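Local coordinates for protein triphenylmethane reductase (Citrobacter sp., PDB 2JL1) that binds NADP and probably reduces triphenylmethane dyes, a reaction of interest for bioremediation, at residues L21-A26 / A182-T187; V67-F72 / V99-Y104. One frame throughout, in Å; residues are numbered along the deposited sequence.

Contact 1. Residues L21-A26 / A182-T187; sequences LKKVPA and AATVLT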
loop_
_atom_site.group_PDB
_atom_site.type_symbol
_atom_site.label_atom_id
_atom_site.label_comp_id
_atom_site.label_asym_id
_atom_site.label_seq_id
_atom_site.Cartn_x
_atom_site.Cartn_y
_atom_site.Cartn_z
ATOM N N LEU A 21 17.688 21.534 -14.815
ATOM C CA LEU A 21 18.689 22.105 -15.738
ATOM C C LEU A 21 19.146 23.506 -15.319
ATOM O O LEU A 21 20.197 23.967 -15.745
ATOM C CB LEU A 21 18.186 22.083 -17.195
ATOM C CG LEU A 21 18.170 20.720 -17.918
ATOM C CD1 LEU A 21 17.371 20.748 -19.252
ATOM C CD2 LEU A 21 19.575 20.195 -18.165
ATOM N N LYS A 22 18.365 24.180 -14.482
ATOM C CA LYS A 22 18.794 25.464 -13.925
ATOM C C LYS A 22 19.576 25.280 -12.622
ATOM O O LYS A 22 20.070 26.253 -12.056
ATOM C CB LYS A 22 17.602 26.387 -13.688
ATOM C CG LYS A 22 16.872 26.802 -14.943
ATOM C CD LYS A 22 15.784 27.792 -14.570
ATOM C CE LYS A 22 14.776 28.010 -15.690
ATOM N NZ LYS A 22 13.408 28.072 -15.080
ATOM N N LYS A 23 19.706 24.037 -12.150
ATOM C CA LYS A 23 20.369 23.788 -10.861
ATOM C C LYS A 23 21.613 22.899 -10.930
ATOM O O LYS A 23 22.545 23.080 -10.160
ATOM C CB LYS A 23 19.372 23.203 -9.844
ATOM C CG LYS A 23 18.252 24.139 -9.428
ATOM C CD LYS A 23 17.143 23.371 -8.675
ATOM C CE LYS A 23 15.926 24.263 -8.344
ATOM N NZ LYS A 23 16.230 25.299 -7.303
ATOM N N VAL A 24 21.602 21.918 -11.823
ATOM C CA VAL A 24 22.674 20.937 -11.923
ATOM C C VAL A 24 23.077 20.802 -13.400
ATOM O O VAL A 24 22.267 21.109 -14.278
ATOM C CB VAL A 24 22.252 19.547 -11.327
ATOM C CG1 VAL A 24 22.000 19.634 -9.811
ATOM C CG2 VAL A 24 21.012 18.994 -12.033
ATOM N N PRO A 25 24.327 20.360 -13.682
ATOM C CA PRO A 25 24.733 20.154 -15.079
ATOM C C PRO A 25 23.860 19.114 -15.759
ATOM O O PRO A 25 23.379 18.191 -15.094
ATOM C CB PRO A 25 26.167 19.627 -14.953
ATOM C CG PRO A 25 26.639 20.135 -13.649
ATOM C CD PRO A 25 25.431 20.042 -12.757
ATOM N N ALA A 26 23.668 19.257 -17.068
ATOM C CA ALA A 26 22.791 18.359 -17.825
ATOM C C ALA A 26 23.241 16.901 -17.764
ATOM O O ALA A 26 22.420 15.992 -17.834
ATOM C CB ALA A 26 22.671 18.820 -19.268
ATOM N N ALA A 182 9.742 19.530 -6.592
ATOM C CA ALA A 182 10.453 18.283 -6.797
ATOM C C ALA A 182 11.957 18.539 -7.081
ATOM O O ALA A 182 12.842 17.913 -6.459
ATOM C CB ALA A 182 9.792 17.500 -7.917
ATOM N N ALA A 183 12.239 19.478 -7.989
ATOM C CA ALA A 183 13.619 19.858 -8.329
ATOM C C ALA A 183 14.387 20.442 -7.139
ATOM O O ALA A 183 15.578 20.125 -6.930
ATOM C CB ALA A 183 13.645 20.816 -9.535
ATOM N N THR A 184 13.722 21.273 -6.342
ATOM C CA THR A 184 14.348 21.849 -5.136
ATOM C C THR A 184 14.753 20.740 -4.152
ATOM O O THR A 184 15.882 20.679 -3.694
ATOM C CB THR A 184 13.371 22.836 -4.466
ATOM O OG1 THR A 184 13.088 23.887 -5.391
ATOM C CG2 THR A 184 13.938 23.429 -3.187
ATOM N N VAL A 185 13.806 19.852 -3.866
ATOM C CA VAL A 185 14.000 18.721 -2.987
ATOM C C VAL A 185 15.158 17.802 -3.422
ATOM O O VAL A 185 15.968 17.385 -2.582
ATOM C CB VAL A 185 12.659 17.948 -2.843
ATOM C CG1 VAL A 185 12.867 16.541 -2.344
ATOM C CG2 VAL A 185 11.707 18.718 -1.911
ATOM N N LEU A 186 15.229 17.496 -4.716
ATOM C CA LEU A 186 16.292 16.645 -5.301
ATOM C C LEU A 186 17.721 17.202 -5.199
ATOM O O LEU A 186 18.704 16.436 -5.240
ATOM C CB LEU A 186 15.966 16.311 -6.765
ATOM C CG LEU A 186 14.719 15.429 -7.005
ATOM C CD1 LEU A 186 14.271 15.478 -8.468
ATOM C CD2 LEU A 186 14.942 13.976 -6.541
ATOM N N THR A 187 17.833 18.522 -5.048
ATOM C CA THR A 187 19.122 19.223 -5.165
ATOM C C THR A 187 19.555 19.946 -3.889
ATOM O O THR A 187 20.385 20.854 -3.951
ATOM C CB THR A 187 19.074 20.277 -6.290
ATOM O OG1 THR A 187 17.968 21.169 -6.059
ATOM C CG2 THR A 187 18.925 19.616 -7.651
HETATM O O HOH W 1 17.832 24.065 -4.647
#

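Contact 2. Residues V67-F72 / V99-Y104; sequences VSKLLF and VKHIAY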
loop_
_atom_site.group_PDB
_atom_site.type_symbol
_atom_site.label_atom_id
_atom_site.label_comp_id
_atom_site.label_asym_id
_atom_site.label_seq_id
_atom_site.Cartn_x
_atom_site.Cartn_y
_atom_site.Cartn_z
ATOM N N VAL A 67 21.906 4.749 -10.333
ATOM C CA VAL A 67 21.342 6.066 -9.981
ATOM C C VAL A 67 21.313 6.308 -8.471
ATOM O O VAL A 67 20.933 5.434 -7.679
ATOM C CB VAL A 67 19.998 6.450 -10.731
ATOM C CG1 VAL A 67 19.894 5.777 -12.085
ATOM C CG2 VAL A 67 18.786 6.167 -9.915
ATOM N N SER A 68 21.766 7.500 -8.089
ATOM C CA SER A 68 21.845 7.913 -6.703
ATOM C C SER A 68 20.478 8.370 -6.186
ATOM O O SER A 68 19.970 7.830 -5.205
ATOM C CB SER A 68 22.869 9.038 -6.566
ATOM O OG SER A 68 22.832 9.583 -5.263
ATOM N N LYS A 69 19.879 9.350 -6.859
ATOM C CA LYS A 69 18.552 9.852 -6.479
ATOM C C LYS A 69 17.510 9.611 -7.571
ATOM O O LYS A 69 17.712 10.011 -8.718
ATOM C CB LYS A 69 18.617 11.351 -6.202
ATOM C CG LYS A 69 19.447 11.752 -5.016
ATOM C CD LYS A 69 19.746 13.243 -5.069
ATOM C CE LYS A 69 20.123 13.785 -3.710
ATOM N NZ LYS A 69 20.817 15.094 -3.871
ATOM N N LEU A 70 16.374 9.016 -7.197
ATOM C CA LEU A 70 15.310 8.708 -8.163
ATOM C C LEU A 70 14.053 9.507 -7.885
ATOM O O LEU A 70 13.513 9.458 -6.771
ATOM C CB LEU A 70 14.967 7.205 -8.151
ATOM C CG LEU A 70 13.815 6.765 -9.075
ATOM C CD1 LEU A 70 14.159 6.960 -10.556
ATOM C CD2 LEU A 70 13.335 5.334 -8.792
ATOM N N LEU A 71 13.578 10.245 -8.889
ATOM C CA LEU A 71 12.228 10.831 -8.784
ATOM C C LEU A 71 11.265 9.911 -9.528
ATOM O O LEU A 71 11.276 9.831 -10.763
ATOM C CB LEU A 71 12.168 12.268 -9.298
ATOM C CG LEU A 71 10.740 12.876 -9.249
ATOM C CD1 LEU A 71 10.234 13.049 -7.786
ATOM C CD2 LEU A 71 10.667 14.181 -10.001
ATOM N N PHE A 72 10.450 9.209 -8.744
ATOM C CA PHE A 72 9.478 8.266 -9.229
ATOM C C PHE A 72 8.185 9.092 -9.408
ATOM O O PHE A 72 7.552 9.477 -8.435
ATOM C CB PHE A 72 9.346 7.161 -8.169
ATOM C CG PHE A 72 8.226 6.175 -8.408
ATOM C CD1 PHE A 72 7.504 6.169 -9.606
ATOM C CD2 PHE A 72 7.910 5.236 -7.431
ATOM C CE1 PHE A 72 6.456 5.270 -9.812
ATOM C CE2 PHE A 72 6.881 4.315 -7.646
ATOM C CZ PHE A 72 6.143 4.364 -8.848
ATOM N N VAL A 99 19.327 2.100 -5.378
ATOM C CA VAL A 99 19.010 3.537 -5.411
ATOM C C VAL A 99 19.165 4.084 -3.985
ATOM O O VAL A 99 18.683 3.472 -3.034
ATOM C CB VAL A 99 17.591 3.781 -6.008
ATOM C CG1 VAL A 99 17.117 5.196 -5.788
ATOM C CG2 VAL A 99 17.579 3.472 -7.511
ATOM N N LYS A 100 19.887 5.190 -3.841
ATOM C CA LYS A 100 20.210 5.741 -2.528
ATOM C C LYS A 100 19.139 6.675 -1.938
ATOM O O LYS A 100 19.058 6.828 -0.719
ATOM C CB LYS A 100 21.562 6.463 -2.586
ATOM C CG LYS A 100 22.753 5.538 -2.889
ATOM C CD LYS A 100 23.046 4.589 -1.724
ATOM C CE LYS A 100 24.213 3.662 -2.029
ATOM N NZ LYS A 100 23.889 2.612 -3.056
ATOM N N HIS A 101 18.326 7.297 -2.793
ATOM C CA HIS A 101 17.253 8.206 -2.344
ATOM C C HIS A 101 16.082 8.103 -3.305
ATOM O O HIS A 101 16.279 8.175 -4.506
ATOM C CB HIS A 101 17.728 9.681 -2.280
ATOM C CG HIS A 101 19.036 9.868 -1.572
ATOM N ND1 HIS A 101 19.125 10.105 -0.218
ATOM C CD2 HIS A 101 20.311 9.831 -2.033
ATOM C CE1 HIS A 101 20.397 10.208 0.126
ATOM N NE2 HIS A 101 21.138 10.042 -0.956
ATOM N N ILE A 102 14.870 7.941 -2.782
ATOM C CA ILE A 102 13.705 7.930 -3.647
ATOM C C ILE A 102 12.685 9.025 -3.273
ATOM O O ILE A 102 12.227 9.086 -2.132
ATOM C CB ILE A 102 13.051 6.530 -3.684
ATOM C CG1 ILE A 102 11.874 6.494 -4.653
ATOM C CG2 ILE A 102 12.598 6.095 -2.292
ATOM C CD1 ILE A 102 11.740 5.141 -5.353
ATOM N N ALA A 103 12.339 9.875 -4.241
ATOM C CA ALA A 103 11.208 10.816 -4.113
ATOM C C ALA A 103 10.052 10.288 -4.953
ATOM O O ALA A 103 10.280 9.852 -6.086
ATOM C CB ALA A 103 11.594 12.217 -4.599
ATOM N N TYR A 104 8.830 10.378 -4.420
ATOM C CA TYR A 104 7.638 9.854 -5.069
ATOM C C TYR A 104 6.511 10.922 -5.100
ATOM O O TYR A 104 6.192 11.527 -4.076
ATOM C CB TYR A 104 7.150 8.576 -4.353
ATOM C CG TYR A 104 5.803 8.092 -4.879
ATOM C CD1 TYR A 104 5.660 7.660 -6.209
ATOM C CD2 TYR A 104 4.671 8.138 -4.078
ATOM C CE1 TYR A 104 4.422 7.255 -6.710
ATOM C CE2 TYR A 104 3.417 7.736 -4.575
ATOM C CZ TYR A 104 3.310 7.310 -5.881
ATOM O OH TYR A 104 2.092 6.935 -6.360
HETATM O O HOH W 2 23.463 9.744 -2.496
#

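Contact 1. Residues L21-A26 / A182-T187
Lys23 and Thr187 meet beside the Ala183 carbonyl, the flat group of this contact. Thr187 OG1 donates to Ala183 O at 2.7 Å, tilted 22° from the carbonyl plane, while Lys23 CD approaches the same Ala183 O to 4.0 Å. The hydroxyl thus binds a carbonyl four residues back, in the last turn of the helix; Thr187 chi1 of 55° sets OG1 between the backbone N and the carbonyl carbon. Across this hydroxyl the lysine chain passes at about a right angle, with Lys23 CD 3.5 Å from Thr187 OG1. No direct hydrogen bond joins the segments. Instead one water bridges them, giving a proton to Thr187 OG1 (3.2 Å) and accepting a weak bond from Lys23 NZ. Lys23 NZ also comes within 3.9 Å of Thr184 OG1, but that hydroxyl is hydrogen-bonded to Leu180 O, one turn back. The apolar part is small: Val24 CG1 meets Thr187 CG2 at 3.8 Å. With 184 Å² buried in all, this is modest packing away from the cofactor. It sets the loop between helix 11-20 and strand 29-33 against the C-terminal end of helix 175-186; Ala183, and Thr187 just after the helix, also touch Leu20 of helix 11-20.

Contact 2. Residues V67-F72 / V99-Y104
Phe72, the last residue of strand 69-72, meets Tyr104, midway along the neighbouring parallel strand 101-107; helix 80-96 links the two strands into a beta-alpha-beta unit of the Rossmann-type sheet. The pair is edge-to-face, planes at 53°: Tyr104 CD1 stands 3.5 Å above one face of the Phe72 ring, offset toward its rim. Both chi1 values lie near 172°, putting each CG anti to its backbone N, and the two side chains run the same way. On the same side of the sheet as this pair, Leu70 CD2 packs on Ile102 CD1 at 3.8 Å; on the opposite side, Leu71 CD1 presses on Ala103 CB at 3.6 Å. The backbone fixes this register. Leu70 straddles Ile102, its N bonding to His101 O and its O accepting from Ala103 N (2.8 Å each), and Phe72 N continues to Ala103 O. At the N-terminal end Ser68 O accepts from His101 N at 3.0 Å and, weakly, from Lys100 N. From the second shell His87 stacks edge-to-face with Phe72, and His121 ND1 bonds to Tyr104 OH. Beside the Ser68 carbonyl, a water in the plane of the His101 ring bridges His101 NE2 and Ser68 OG, 2.8 Å from each.

In the fold
The centres of contacts 1 and 2 lie about 13 Å apart in the NmrA-like, Rossmann-type part of the chain. Along the chain, both segments of contact 2 fall between residues 21-26 and 182-187. Contact 2 pairs adjacent inner strands of the seven-stranded parallel sheet; contact 1 joins a loop and a helix end beside that sheet. They touch directly: Lys69 NZ probably hydrogen-bonds to Leu186 O at 2.9 Å, and Leu186 CD1 packs on Leu71 CB at 3.9 Å. Helix 175-186 therefore rests on the sheet face carrying Lys69, Leu71 and Ala103. The side chain of Tyr104 is about 7 Å from the bound NADP and that of Ala183 about 14 Å, so contact 2 belongs to the sheet next to NADP-binding Ser74, whereas contact 1 is peripheral packing.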